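Local coordinates for protein Na Glutathione S-transferase 2 (PDB 2ON5) that binds glutathione and, as a member of the glutathione S-transferase family, probably transfers it to electrophilic compounds in the hookworm Necator americanus, at residues A92-D97 and E130-F135; G146-D151 and Y155-L160; S173-D176 and I181-H184; A10-A15 and L160-S165; E16-I21 and F65-Y70. One frame throughout, in Å; residues are numbered along the deposited sequence.

Interaction 1. Residues A92-D97 and E130-F135. With GSH (glutathione), chain B; EDO (1,2-ethanediol), chain P.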
# COMPACT_ATOMS: atom_id res chain seq x y z
N ALA A 92 4.76 6.39 2.73
CA ALA A 92 4.84 5.61 1.50
C ALA A 92 3.44 5.32 0.97
O ALA A 92 3.22 5.34 -0.23
CB ALA A 92 5.62 4.28 1.73
N ASP A 93 2.52 5.04 1.89
CA ASP A 93 1.13 4.80 1.51
C ASP A 93 0.46 6.05 0.96
O ASP A 93 -0.31 5.96 -0.00
CB ASP A 93 0.31 4.25 2.69
CG ASP A 93 0.39 2.73 2.81
OD1 ASP A 93 1.03 2.09 1.95
OD2 ASP A 93 -0.20 2.19 3.77
N GLN A 94 0.76 7.21 1.54
CA GLN A 94 0.23 8.46 0.97
C GLN A 94 0.79 8.73 -0.45
O GLN A 94 0.06 9.14 -1.38
CB GLN A 94 0.51 9.66 1.90
CG GLN A 94 -0.14 10.97 1.39
CD GLN A 94 -1.65 10.99 1.64
OE1 GLN A 94 -2.19 10.11 2.32
NE2 GLN A 94 -2.35 11.99 1.08
N TYR A 95 2.09 8.50 -0.61
CA TYR A 95 2.73 8.48 -1.94
C TYR A 95 2.03 7.54 -2.95
O TYR A 95 1.83 7.91 -4.12
CB TYR A 95 4.20 8.08 -1.79
CG TYR A 95 4.91 7.91 -3.13
CD1 TYR A 95 5.32 9.02 -3.86
CD2 TYR A 95 5.15 6.63 -3.65
CE1 TYR A 95 5.99 8.86 -5.13
CE2 TYR A 95 5.81 6.45 -4.91
CZ TYR A 95 6.22 7.57 -5.63
OH TYR A 95 6.84 7.43 -6.85
N LYS A 96 1.72 6.32 -2.52
CA LYS A 96 1.02 5.34 -3.35
C LYS A 96 -0.36 5.87 -3.77
O LYS A 96 -0.74 5.72 -4.94
CB LYS A 96 0.86 4.00 -2.64
CG LYS A 96 0.17 2.95 -3.49
CD LYS A 96 0.12 1.60 -2.78
CE LYS A 96 0.42 0.49 -3.76
NZ LYS A 96 0.92 -0.68 -3.02
N ASP A 97 -1.10 6.48 -2.82
CA ASP A 97 -2.39 7.15 -3.15
C ASP A 97 -2.22 8.23 -4.23
O ASP A 97 -3.03 8.32 -5.17
CB ASP A 97 -3.01 7.80 -1.89
CG ASP A 97 -3.61 6.78 -0.91
OD1 ASP A 97 -4.00 7.18 0.22
OD2 ASP A 97 -3.70 5.58 -1.25
N GLU A 130 -0.16 19.49 -5.61
CA GLU A 130 -0.43 20.58 -4.66
C GLU A 130 -0.88 20.03 -3.29
O GLU A 130 -0.40 20.50 -2.22
CB GLU A 130 -1.48 21.56 -5.22
CG GLU A 130 -1.98 22.60 -4.23
CD GLU A 130 -1.01 23.76 -4.02
OE1 GLU A 130 -0.22 24.05 -4.95
OE2 GLU A 130 -1.02 24.39 -2.93
N LYS A 131 -1.79 19.06 -3.32
CA LYS A 131 -2.28 18.39 -2.10
C LYS A 131 -1.16 17.55 -1.52
O LYS A 131 -0.85 17.66 -0.33
CB LYS A 131 -3.47 17.47 -2.39
CG LYS A 131 -4.80 18.18 -2.74
CD LYS A 131 -5.90 17.18 -3.16
CE LYS A 131 -5.59 16.53 -4.51
NZ LYS A 131 -6.55 15.43 -4.86
N PHE A 132 -0.55 16.71 -2.36
CA PHE A 132 0.43 15.73 -1.88
C PHE A 132 1.67 16.39 -1.27
O PHE A 132 2.04 16.08 -0.13
CB PHE A 132 0.78 14.73 -2.98
CG PHE A 132 1.85 13.74 -2.57
CD1 PHE A 132 2.98 13.59 -3.35
CD2 PHE A 132 1.73 12.98 -1.41
CE1 PHE A 132 3.99 12.71 -2.97
CE2 PHE A 132 2.71 12.07 -1.04
CZ PHE A 132 3.85 11.94 -1.82
N PHE A 133 2.28 17.31 -2.03
CA PHE A 133 3.49 18.03 -1.59
C PHE A 133 3.19 18.85 -0.34
O PHE A 133 4.09 19.16 0.45
CB PHE A 133 4.01 18.95 -2.70
CG PHE A 133 4.68 18.23 -3.87
CD1 PHE A 133 4.64 16.85 -4.01
CD2 PHE A 133 5.36 18.98 -4.84
CE1 PHE A 133 5.25 16.25 -5.10
CE2 PHE A 133 5.93 18.40 -5.96
CZ PHE A 133 5.90 17.03 -6.08
N GLY A 134 1.93 19.24 -0.16
CA GLY A 134 1.51 19.96 1.05
C GLY A 134 1.66 19.09 2.29
O GLY A 134 2.13 19.55 3.32
N PHE A 135 1.27 17.82 2.19
CA PHE A 135 1.47 16.89 3.31
C PHE A 135 2.94 16.55 3.54
O PHE A 135 3.37 16.42 4.68
CB PHE A 135 0.63 15.62 3.15
CG PHE A 135 -0.86 15.89 3.12
CD1 PHE A 135 -1.64 15.49 2.04
CD2 PHE A 135 -1.47 16.57 4.16
CE1 PHE A 135 -3.03 15.75 2.01
CE2 PHE A 135 -2.86 16.84 4.14
CZ PHE A 135 -3.63 16.42 3.06
N1 GSH B . -5.01 4.83 1.62
CA1 GSH B . -6.25 4.93 2.42
C1 GSH B . -6.04 4.20 3.74
O11 GSH B . -6.17 4.67 4.89
O12 GSH B . -5.71 3.02 3.64
CB1 GSH B . -6.80 6.37 2.44
CG1 GSH B . -7.74 6.74 3.59
CD1 GSH B . -9.12 7.14 3.09
OE1 GSH B . -9.48 7.10 1.73
N2 GSH B . -9.98 7.54 4.04
CA2 GSH B . -11.34 7.97 3.76
C2 GSH B . -11.60 9.41 4.10
O2 GSH B . -10.87 10.03 5.11
CB2 GSH B . -12.25 7.07 4.57
SG2 GSH B . -12.52 5.48 3.77
N3 GSH B . -12.55 10.07 3.41
CA3 GSH B . -13.04 11.38 3.83
C3 GSH B . -12.25 12.55 3.28
O31 GSH B . -12.56 13.73 3.61
O32 GSH B . -11.29 12.39 2.50
C1 EDO P . 5.47 4.25 -8.05
O1 EDO P . 6.21 5.46 -8.04
C2 EDO P . 5.29 3.76 -6.62
O2 EDO P . 3.91 3.75 -6.35
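Phe132 packs against Tyr95 and Gln94 in an apolar contact between two long antiparallel helices, 82-101 and 117-143, of the all-helical part of the transferase. The axes of the two segments come within 10.6 Å, at 172°, a wide spacing that suits large side chains. With CG anti to the backbone N (chi1 176°), the Phe132 ring swings across, bringing CZ to 3.6 Å from Tyr95 CA. Phe132 CZ also lies at the edge of the Tyr95 ring, 3.9 Å from Tyr95 CD1. Gln94 runs past Phe132 in the opposite direction, its methylene CG 3.9 Å from Phe132 CE2, while its amide end lies by the Phe135 ring. Asp97 OD1 accepts a hydrogen bond (2.9 Å) from N1 of a glutathione that is also hydrogen-bonded to residues of the second subunit. Leu160 and His163 of helix 155-168 pack on Phe132 and Tyr95 respectively, Phe65 of helix 64-75 reaches Tyr95, and Pro47 of the second subunit lies against Phe135.

Interaction 2. Residues G146-D151 and Y155-L160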
# COMPACT_ATOMS: atom_id res chain seq x y z
N GLY A 146 15.53 17.23 6.93
CA GLY A 146 15.67 17.25 5.48
C GLY A 146 15.11 15.97 4.88
O GLY A 146 14.91 15.90 3.68
N TYR A 147 14.85 14.98 5.74
CA TYR A 147 14.20 13.73 5.32
C TYR A 147 12.76 13.67 5.83
O TYR A 147 12.38 14.37 6.79
CB TYR A 147 14.99 12.49 5.78
CG TYR A 147 16.43 12.43 5.30
CD1 TYR A 147 17.48 12.58 6.20
CD2 TYR A 147 16.73 12.23 3.96
CE1 TYR A 147 18.81 12.54 5.78
CE2 TYR A 147 18.04 12.18 3.52
CZ TYR A 147 19.08 12.34 4.43
OH TYR A 147 20.40 12.29 3.97
N LEU A 148 11.95 12.80 5.21
CA LEU A 148 10.51 12.81 5.50
C LEU A 148 10.21 12.33 6.92
O LEU A 148 9.34 12.89 7.59
CB LEU A 148 9.75 12.01 4.45
CG LEU A 148 9.80 12.62 3.05
CD1 LEU A 148 9.45 11.53 2.04
CD2 LEU A 148 8.84 13.84 2.95
N VAL A 149 10.93 11.30 7.37
CA VAL A 149 10.74 10.75 8.72
C VAL A 149 12.10 10.51 9.36
O VAL A 149 12.96 9.85 8.78
CB VAL A 149 9.93 9.44 8.72
CG1 VAL A 149 9.65 8.98 10.15
CG2 VAL A 149 8.60 9.59 7.97
N GLY A 150 12.30 11.04 10.57
CA GLY A 150 13.56 10.80 11.27
C GLY A 150 14.74 11.55 10.67
O GLY A 150 14.57 12.49 9.87
N ASP A 151 15.94 11.12 11.05
CA ASP A 151 17.15 11.87 10.78
C ASP A 151 17.96 11.25 9.65
O ASP A 151 18.97 11.81 9.27
CB ASP A 151 18.02 11.98 12.06
CG ASP A 151 17.38 12.83 13.16
OD1 ASP A 151 17.71 12.60 14.34
OD2 ASP A 151 16.57 13.73 12.85
N TYR A 155 13.16 4.43 2.62
CA TYR A 155 12.60 4.15 1.28
C TYR A 155 11.52 5.14 0.87
O TYR A 155 11.26 5.34 -0.33
CB TYR A 155 12.17 2.68 1.13
CG TYR A 155 10.88 2.32 1.83
CD1 TYR A 155 9.67 2.44 1.16
CD2 TYR A 155 10.87 1.85 3.16
CE1 TYR A 155 8.46 2.13 1.78
CE2 TYR A 155 9.64 1.53 3.79
CZ TYR A 155 8.45 1.69 3.09
OH TYR A 155 7.24 1.40 3.66
N ALA A 156 10.87 5.78 1.85
CA ALA A 156 9.90 6.81 1.50
C ALA A 156 10.62 8.02 0.83
O ALA A 156 10.09 8.59 -0.12
CB ALA A 156 9.09 7.25 2.73
N ASP A 157 11.80 8.40 1.34
CA ASP A 157 12.62 9.44 0.70
C ASP A 157 12.96 9.07 -0.75
O ASP A 157 12.88 9.90 -1.66
CB ASP A 157 13.90 9.68 1.49
CG ASP A 157 13.63 10.23 2.88
OD1 ASP A 157 14.01 9.54 3.86
OD2 ASP A 157 12.98 11.31 2.96
N LEU A 158 13.32 7.81 -0.95
CA LEU A 158 13.77 7.35 -2.25
C LEU A 158 12.61 7.44 -3.21
O LEU A 158 12.79 7.93 -4.33
CB LEU A 158 14.34 5.92 -2.18
CG LEU A 158 15.58 5.69 -1.28
CD1 LEU A 158 16.00 4.21 -1.19
CD2 LEU A 158 16.76 6.55 -1.74
N CYS A 159 11.42 7.02 -2.76
CA CYS A 159 10.20 7.10 -3.60
C CYS A 159 9.94 8.54 -4.02
O CYS A 159 9.73 8.82 -5.20
CB CYS A 159 8.95 6.56 -2.87
SG CYS A 159 8.98 4.76 -2.68
N LEU A 160 9.92 9.46 -3.05
CA LEU A 160 9.61 10.85 -3.39
C LEU A 160 10.67 11.54 -4.28
O LEU A 160 10.30 12.19 -5.29
CB LEU A 160 9.34 11.69 -2.13
CG LEU A 160 8.90 13.13 -2.39
CD1 LEU A 160 7.53 13.19 -3.07
CD2 LEU A 160 8.94 13.92 -1.08
O HOH W 1 12.56 9.33 6.01
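Asp157 and Leu148 run antiparallel alongside each other, the carboxylate reaching back to the loop as the leucine reaches toward helix 155-168. This brings Asp157 OD2 to 2.9 Å from Leu148 N in a nearly straight hydrogen bond (164°), although the position of OD2 is somewhat uncertain. Setting CG of Asp157 beside its own backbone N (chi1 -64°) turns the carboxylate toward the start of the helix, where OD1 accepts from Thr154 N. That bond is consistent with the N-capping box of this helix in glutathione transferases. A water donates to Asp157 OD1 at 2.6 Å and accepts from Val149 N at 2.9 Å, so one short acid ties two loop amides to the helix start. Tyr147 crosses the carboxylate at about a right angle, the two planes 61° apart, with Tyr147 CB 3.7 Å from Asp157 OD2. Leucine suits position 148 because its branched end is apolar: Leu148 CD1 lies 4.0 Å from Leu160 CD2 and 4.4 Å from Ala156 CB. Met136 and Leu140 of helix 117-143 and His184 of helix 179-189 pack round Leu148, the point at which the loop enters the space between these helices and helix 155-168.

Interaction 3. Residues S173-D176 and I181-H184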
# COMPACT_ATOMS: atom_id res chain seq x y z
N SER A 173 8.45 22.67 -13.69
CA SER A 173 7.54 23.47 -12.89
C SER A 173 6.82 22.65 -11.82
O SER A 173 6.07 23.20 -11.02
CB SER A 173 6.52 24.19 -13.77
OG SER A 173 5.58 23.29 -14.33
N ILE A 174 7.04 21.34 -11.81
CA ILE A 174 6.45 20.53 -10.73
C ILE A 174 6.85 21.09 -9.35
O ILE A 174 6.09 21.01 -8.38
CB ILE A 174 6.82 19.03 -10.86
CG1 ILE A 174 5.99 18.20 -9.86
CG2 ILE A 174 8.35 18.80 -10.75
CD1 ILE A 174 6.34 16.72 -9.84
N TYR A 175 8.03 21.68 -9.27
CA TYR A 175 8.51 22.20 -7.98
C TYR A 175 8.00 23.61 -7.61
O TYR A 175 8.24 24.06 -6.49
CB TYR A 175 10.03 22.18 -7.93
CG TYR A 175 10.67 20.79 -7.89
CD1 TYR A 175 11.58 20.42 -8.86
CD2 TYR A 175 10.38 19.88 -6.86
CE1 TYR A 175 12.20 19.17 -8.84
CE2 TYR A 175 11.00 18.62 -6.83
CZ TYR A 175 11.90 18.27 -7.82
OH TYR A 175 12.55 17.05 -7.83
N ASP A 176 7.34 24.29 -8.54
CA ASP A 176 6.79 25.63 -8.28
C ASP A 176 5.92 25.62 -7.03
O ASP A 176 4.98 24.81 -6.91
CB ASP A 176 5.91 26.11 -9.45
CG ASP A 176 6.72 26.51 -10.68
OD1 ASP A 176 7.96 26.36 -10.71
OD2 ASP A 176 6.06 26.98 -11.63
N ILE A 181 10.52 20.55 -1.46
CA ILE A 181 10.45 19.26 -2.16
C ILE A 181 11.60 19.14 -3.14
O ILE A 181 12.22 18.09 -3.24
CB ILE A 181 9.04 19.03 -2.84
CG1 ILE A 181 7.90 19.30 -1.83
CG2 ILE A 181 8.95 17.63 -3.44
CD1 ILE A 181 7.90 18.34 -0.61
N LYS A 182 11.91 20.24 -3.84
CA LYS A 182 13.16 20.29 -4.61
C LYS A 182 14.41 20.07 -3.76
O LYS A 182 15.31 19.31 -4.16
CB LYS A 182 13.28 21.59 -5.41
CG LYS A 182 14.31 21.52 -6.53
CD LYS A 182 14.21 22.73 -7.44
CE LYS A 182 15.17 22.60 -8.62
NZ LYS A 182 15.06 23.78 -9.56
N ALA A 183 14.49 20.75 -2.61
CA ALA A 183 15.62 20.60 -1.71
C ALA A 183 15.76 19.13 -1.29
O ALA A 183 16.86 18.58 -1.26
CB ALA A 183 15.45 21.49 -0.45
N HIS A 184 14.63 18.50 -1.00
CA HIS A 184 14.60 17.09 -0.61
C HIS A 184 15.14 16.18 -1.70
O HIS A 184 15.99 15.32 -1.44
CB HIS A 184 13.17 16.70 -0.20
CG HIS A 184 12.99 15.22 -0.03
ND1 HIS A 184 13.23 14.58 1.16
CD2 HIS A 184 12.63 14.26 -0.93
CE1 HIS A 184 12.99 13.28 1.01
NE2 HIS A 184 12.62 13.07 -0.24
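Tyr175 meets Lys182 across a short turn. Ser173 opens the segment within a 3-10 stretch, and Ser173 O accepts from Asp176 N at 3.0 Å, closing the turn. Ile174 follows: its CG2 stands 4.1 Å above the plane of the Tyr175 ring, away from the ring centre, while the residue packs into Phe133 and Leu125 of helix 117-143. Tyr175 then turns its side chain toward helix 179-189. On the ring face opposite Ile174 lies Lys182, whose CB sits 3.8 Å from the ring centroid and 17° off the normal, a CH-pi contact. This is local packing in the C-terminal helical domain, where the connection between helices 155-168 and 179-189 folds back on the helix it leads into. The lysine has CG anti to the backbone N (chi1 -162°) and an extended chain, so CG and CD pass over the ring, with Lys182 CD 3.8 Å from Tyr175 CD1. A lysine suits this surface position: its aliphatic stem covers the ring while the amino end extends beyond it. Nearer the interior, Ile181 CG2 touches Tyr175 CE2 at 4.1 Å. The phenol end of Tyr175 continues inward, where OH is hydrogen-bonded to Thr164 OG1 of helix 155-168.

Interaction 4. Residues A10-A15 and L160-S165. With GSH (glutathione), chain V; EDO (1,2-ethanediol), chain O.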
# COMPACT_ATOMS: atom_id res chain seq x y z
N ALA A 10 12.03 -2.29 -18.76
CA ALA A 10 13.18 -1.45 -19.09
C ALA A 10 12.81 -0.00 -18.80
O ALA A 10 12.53 0.81 -19.71
CB ALA A 10 13.59 -1.63 -20.58
N GLY A 11 12.76 0.33 -17.52
CA GLY A 11 12.37 1.66 -17.11
C GLY A 11 12.55 1.80 -15.62
O GLY A 11 12.80 0.80 -14.90
N ARG A 12 12.42 3.03 -15.15
CA ARG A 12 12.53 3.28 -13.71
C ARG A 12 11.26 2.85 -12.99
O ARG A 12 11.28 1.85 -12.26
CB ARG A 12 12.91 4.74 -13.44
CG ARG A 12 14.38 5.01 -13.74
CD ARG A 12 14.64 6.48 -13.88
NE ARG A 12 14.07 7.02 -15.12
CZ ARG A 12 13.10 7.92 -15.18
NH1 ARG A 12 12.57 8.39 -14.06
NH2 ARG A 12 12.66 8.35 -16.36
N GLY A 13 10.16 3.58 -13.22
CA GLY A 13 8.84 3.18 -12.73
C GLY A 13 8.80 2.69 -11.28
O GLY A 13 9.45 3.26 -10.41
N LEU A 14 8.09 1.60 -11.04
CA LEU A 14 7.93 1.07 -9.68
C LEU A 14 9.16 0.35 -9.12
O LEU A 14 9.23 0.12 -7.91
CB LEU A 14 6.78 0.07 -9.64
CG LEU A 14 5.39 0.46 -10.14
CD1 LEU A 14 4.49 -0.74 -10.07
CD2 LEU A 14 4.81 1.60 -9.30
N ALA A 15 10.09 -0.04 -9.99
CA ALA A 15 11.30 -0.76 -9.56
C ALA A 15 12.40 0.15 -9.03
O ALA A 15 13.25 -0.28 -8.25
CB ALA A 15 11.85 -1.60 -10.70
N LEU A 160 9.92 9.46 -3.05
CA LEU A 160 9.61 10.85 -3.39
C LEU A 160 10.67 11.54 -4.28
O LEU A 160 10.30 12.19 -5.29
CB LEU A 160 9.34 11.69 -2.13
CG LEU A 160 8.90 13.13 -2.39
CD1 LEU A 160 7.53 13.19 -3.07
CD2 LEU A 160 8.94 13.92 -1.08
N ALA A 161 11.94 11.45 -3.88
CA ALA A 161 13.06 12.06 -4.64
C ALA A 161 13.08 11.53 -6.08
O ALA A 161 13.25 12.28 -7.07
CB ALA A 161 14.42 11.77 -3.94
N GLU A 162 12.89 10.22 -6.22
CA GLU A 162 12.87 9.59 -7.57
C GLU A 162 11.70 10.11 -8.41
O GLU A 162 11.89 10.52 -9.55
CB GLU A 162 12.87 8.06 -7.48
CG GLU A 162 12.73 7.33 -8.81
CD GLU A 162 13.75 7.76 -9.86
OE1 GLU A 162 14.95 7.93 -9.54
OE2 GLU A 162 13.35 7.90 -11.02
N HIS A 163 10.50 10.13 -7.83
CA HIS A 163 9.35 10.63 -8.55
C HIS A 163 9.54 12.08 -8.96
O HIS A 163 9.40 12.41 -10.16
CB HIS A 163 8.06 10.54 -7.69
CG HIS A 163 6.90 11.22 -8.35
ND1 HIS A 163 6.38 12.42 -7.92
CD2 HIS A 163 6.21 10.88 -9.47
CE1 HIS A 163 5.40 12.79 -8.74
NE2 HIS A 163 5.29 11.88 -9.69
N THR A 164 9.80 12.95 -7.99
CA THR A 164 9.82 14.38 -8.32
C THR A 164 10.91 14.73 -9.32
O THR A 164 10.67 15.48 -10.28
CB THR A 164 9.92 15.29 -7.09
OG1 THR A 164 11.18 15.09 -6.42
CG2 THR A 164 8.77 15.03 -6.11
N SER A 165 12.10 14.15 -9.13
CA SER A 165 13.23 14.42 -10.03
C SER A 165 12.95 13.90 -11.43
O SER A 165 13.31 14.54 -12.44
CB SER A 165 14.53 13.83 -9.47
OG SER A 165 14.51 12.41 -9.52
N1 GSH V . 0.58 -2.46 -6.52
CA1 GSH V . 1.48 -2.41 -7.70
C1 GSH V . 2.94 -2.48 -7.25
O11 GSH V . 3.31 -1.51 -6.55
O12 GSH V . 3.75 -3.41 -7.52
CB1 GSH V . 1.09 -3.39 -8.81
CG1 GSH V . 2.16 -3.57 -9.88
CD1 GSH V . 1.72 -3.16 -11.28
OE1 GSH V . 0.59 -2.33 -11.53
N2 GSH V . 2.51 -3.67 -12.23
CA2 GSH V . 2.75 -3.16 -13.58
C2 GSH V . 2.64 -4.29 -14.58
O2 GSH V . 2.89 -5.64 -14.22
CB2 GSH V . 4.14 -2.54 -13.64
SG2 GSH V . 4.20 -0.73 -13.58
N3 GSH V . 2.26 -3.96 -15.81
CA3 GSH V . 1.99 -4.98 -16.81
C3 GSH V . 0.78 -5.86 -16.55
O31 GSH V . -0.03 -5.59 -15.63
O32 GSH V . 0.58 -6.88 -17.25
C1 EDO O . 7.62 2.07 -4.78
O1 EDO O . 7.06 1.58 -6.01
C2 EDO O . 8.38 0.95 -4.10
O2 EDO O . 9.38 0.54 -5.03
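The guanidinium of Arg12 receives Glu162 OE2 at its edge, only 4° out of its plane, while the carboxylate plane is turned 55° from it. A single carboxylate oxygen makes the contact: Arg12 NH1 donates to Glu162 OE2 at 3.2 Å, with an N-H...O angle of 163°, in a salt bridge that meets OE2 nearly along its C-O bond. Arg12 CD also lies 3.4 Å from Glu162 OE2. The arginine chain bends at chi3, which turns NH1 back toward the helix; Glu162 bends at chi2 to bring its acid out to the loop. Both ends have further partners. Arg12 NH2 donates to Thr204 O, and Glu162 OE1 pairs with Arg201, so the buried carboxylate is probably kept ionised by two arginines. Two residues on, Leu14 places CD1 3.5 Å from the SG2 sulphur of glutathione, an apolar wall beside the thiol, while its carbonyl O accepts from both hydroxyls of an ethanediol. Leu14 N is hydrogen-bonded to Tyr8 OH, another residue of the glutathione pocket. This loop between strand 4-9 and helix 16-25 of the thioredoxin-like domain, bound to the helical domain through Arg12, forms part of the glutathione site at the domain junction.

Interaction 5. Residues E16-I21 and F65-Y70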
# COMPACT_ATOMS: atom_id res chain seq x y z
N GLU A 16 12.40 1.41 -9.47
CA GLU A 16 13.56 2.25 -9.25
C GLU A 16 13.98 2.46 -7.77
O GLU A 16 15.18 2.32 -7.44
CB GLU A 16 13.45 3.55 -10.02
CG GLU A 16 14.69 4.44 -9.95
CD GLU A 16 15.97 3.80 -10.51
OE1 GLU A 16 15.91 2.81 -11.26
OE2 GLU A 16 17.05 4.32 -10.21
N PRO A 17 13.02 2.75 -6.87
CA PRO A 17 13.44 2.85 -5.46
C PRO A 17 14.08 1.56 -4.93
O PRO A 17 14.94 1.64 -4.07
CB PRO A 17 12.14 3.17 -4.71
CG PRO A 17 11.24 3.83 -5.79
CD PRO A 17 11.59 3.08 -7.05
N ILE A 18 13.67 0.40 -5.45
CA ILE A 18 14.22 -0.90 -5.01
C ILE A 18 15.66 -1.01 -5.51
O ILE A 18 16.58 -1.40 -4.77
CB ILE A 18 13.37 -2.07 -5.56
CG1 ILE A 18 11.98 -2.11 -4.89
CG2 ILE A 18 14.09 -3.41 -5.39
CD1 ILE A 18 10.89 -2.70 -5.82
N ARG A 19 15.87 -0.64 -6.77
CA ARG A 19 17.24 -0.61 -7.29
C ARG A 19 18.12 0.34 -6.44
O ARG A 19 19.33 0.12 -6.31
CB ARG A 19 17.26 -0.16 -8.76
CG ARG A 19 16.46 -1.05 -9.69
CD ARG A 19 16.80 -0.75 -11.16
NE ARG A 19 15.91 -1.44 -12.08
CZ ARG A 19 14.95 -0.85 -12.78
NH1 ARG A 19 14.73 0.44 -12.60
NH2 ARG A 19 14.19 -1.56 -13.61
N GLN A 20 17.53 1.39 -5.89
CA GLN A 20 18.31 2.39 -5.14
C GLN A 20 18.58 1.89 -3.73
O GLN A 20 19.59 2.25 -3.16
CB GLN A 20 17.63 3.77 -5.13
CG GLN A 20 17.70 4.41 -6.54
CD GLN A 20 16.95 5.72 -6.68
OE1 GLN A 20 16.76 6.21 -7.81
NE2 GLN A 20 16.51 6.29 -5.56
N ILE A 21 17.68 1.09 -3.20
CA ILE A 21 17.96 0.40 -1.92
C ILE A 21 19.19 -0.51 -2.08
O ILE A 21 20.10 -0.50 -1.23
CB ILE A 21 16.76 -0.41 -1.44
CG1 ILE A 21 15.62 0.55 -1.02
CG2 ILE A 21 17.22 -1.39 -0.31
CD1 ILE A 21 14.22 -0.15 -0.86
N PHE A 65 6.01 -2.08 -3.00
CA PHE A 65 6.17 -1.64 -1.60
C PHE A 65 6.52 -2.77 -0.65
O PHE A 65 7.29 -2.55 0.29
CB PHE A 65 4.96 -0.85 -1.09
CG PHE A 65 4.75 0.47 -1.83
CD1 PHE A 65 4.07 0.50 -3.06
CD2 PHE A 65 5.26 1.65 -1.33
CE1 PHE A 65 3.88 1.74 -3.76
CE2 PHE A 65 5.07 2.88 -2.00
CZ PHE A 65 4.38 2.93 -3.21
N ALA A 66 5.95 -3.96 -0.87
CA ALA A 66 6.34 -5.11 -0.04
C ALA A 66 7.83 -5.41 -0.24
O ALA A 66 8.57 -5.68 0.71
CB ALA A 66 5.49 -6.32 -0.35
N ILE A 67 8.26 -5.34 -1.50
CA ILE A 67 9.67 -5.54 -1.82
C ILE A 67 10.54 -4.44 -1.21
O ILE A 67 11.58 -4.73 -0.62
CB ILE A 67 9.90 -5.59 -3.36
CG1 ILE A 67 9.19 -6.82 -3.94
CG2 ILE A 67 11.44 -5.63 -3.66
CD1 ILE A 67 8.93 -6.73 -5.50
N ALA A 68 10.15 -3.18 -1.39
CA ALA A 68 10.95 -2.07 -0.87
C ALA A 68 11.11 -2.19 0.65
O ALA A 68 12.22 -2.00 1.17
CB ALA A 68 10.32 -0.69 -1.23
N ARG A 69 10.02 -2.49 1.35
CA ARG A 69 10.04 -2.55 2.83
C ARG A 69 10.92 -3.73 3.30
O ARG A 69 11.72 -3.59 4.22
CB ARG A 69 8.64 -2.73 3.41
CG ARG A 69 8.55 -2.72 4.98
CD ARG A 69 7.09 -2.81 5.48
NE ARG A 69 6.32 -1.73 4.87
CZ ARG A 69 5.47 -1.86 3.85
NH1 ARG A 69 5.18 -3.05 3.34
NH2 ARG A 69 4.91 -0.78 3.34
N TYR A 70 10.72 -4.88 2.68
CA TYR A 70 11.51 -6.09 3.00
C TYR A 70 13.04 -5.84 2.94
O TYR A 70 13.78 -6.14 3.89
CB TYR A 70 11.12 -7.23 2.06
CG TYR A 70 11.99 -8.47 2.27
CD1 TYR A 70 11.90 -9.20 3.46
CD2 TYR A 70 12.93 -8.87 1.31
CE1 TYR A 70 12.69 -10.31 3.69
CE2 TYR A 70 13.75 -10.01 1.52
CZ TYR A 70 13.63 -10.71 2.73
OH TYR A 70 14.41 -11.82 2.98
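Ile18 and Ile67 cross at about a right angle in the buried seam between helices 16-25 and 64-75. Both isoleucines place CG1 beside the backbone N and CG2 anti to it. In Ile18, with chi1 -69° and chi2 150°, this sends the CG1-CD1 arm toward the second helix, and CD1 comes to 3.7 Å from Ile67 CG2. Ile67 thus meets its partner with its short branch, CG2, which is also 3.8 Å from Ile18 CG1. Ile21, one turn further on, has nearly the same conformation and uses only its end: CD1 lies 3.4 Å from Ala68 O and 4.0 Å from Ala68 CB. The small alanine lets the backbones come close here, Ile18 CA and Ala68 CA being 5.4 Å apart, and the branched isoleucines fill the width beside it. The segments run nearly parallel, their axes 14° apart, as expected for the two helices that pack together on one side of the sheet in a thioredoxin-like domain. Leu71 of helix 64-75 packs on both Ile18 and Ile21. Polar residues of helix 16-25 turn elsewhere. Arg19 NH1 bridges Glu16 OE1 at 3.0 Å, the oxygen lying in the guanidinium plane, and Arg19 NE pairs with Asp31. The Arg69 side chain starts out away from helix 16-25, and its NH1 forms a salt bridge with Asp89 of the second subunit.

How the interactions relate
Interaction 5 lies in the thioredoxin-like domain and closes first along the chain; interactions 1, 2 and 3 follow in series in the helical part. Interaction 4 spans the two, joining the loop after strand 4-9 to helix 155-168, and so brackets interactions 5, 1 and 2. That helix is shared by interactions 2 and 4, with Leu160 in both, and its residues also touch interactions 1, 3 and 5. Centres are about 11 Å apart for interactions 4 and 5 and about 23 Å for 3 and 5, which do not touch. Interactions 1 and 5 both reach the second subunit, and 1 and 4 meet glutathione, so domain packing, dimer interface and glutathione site lie side by side.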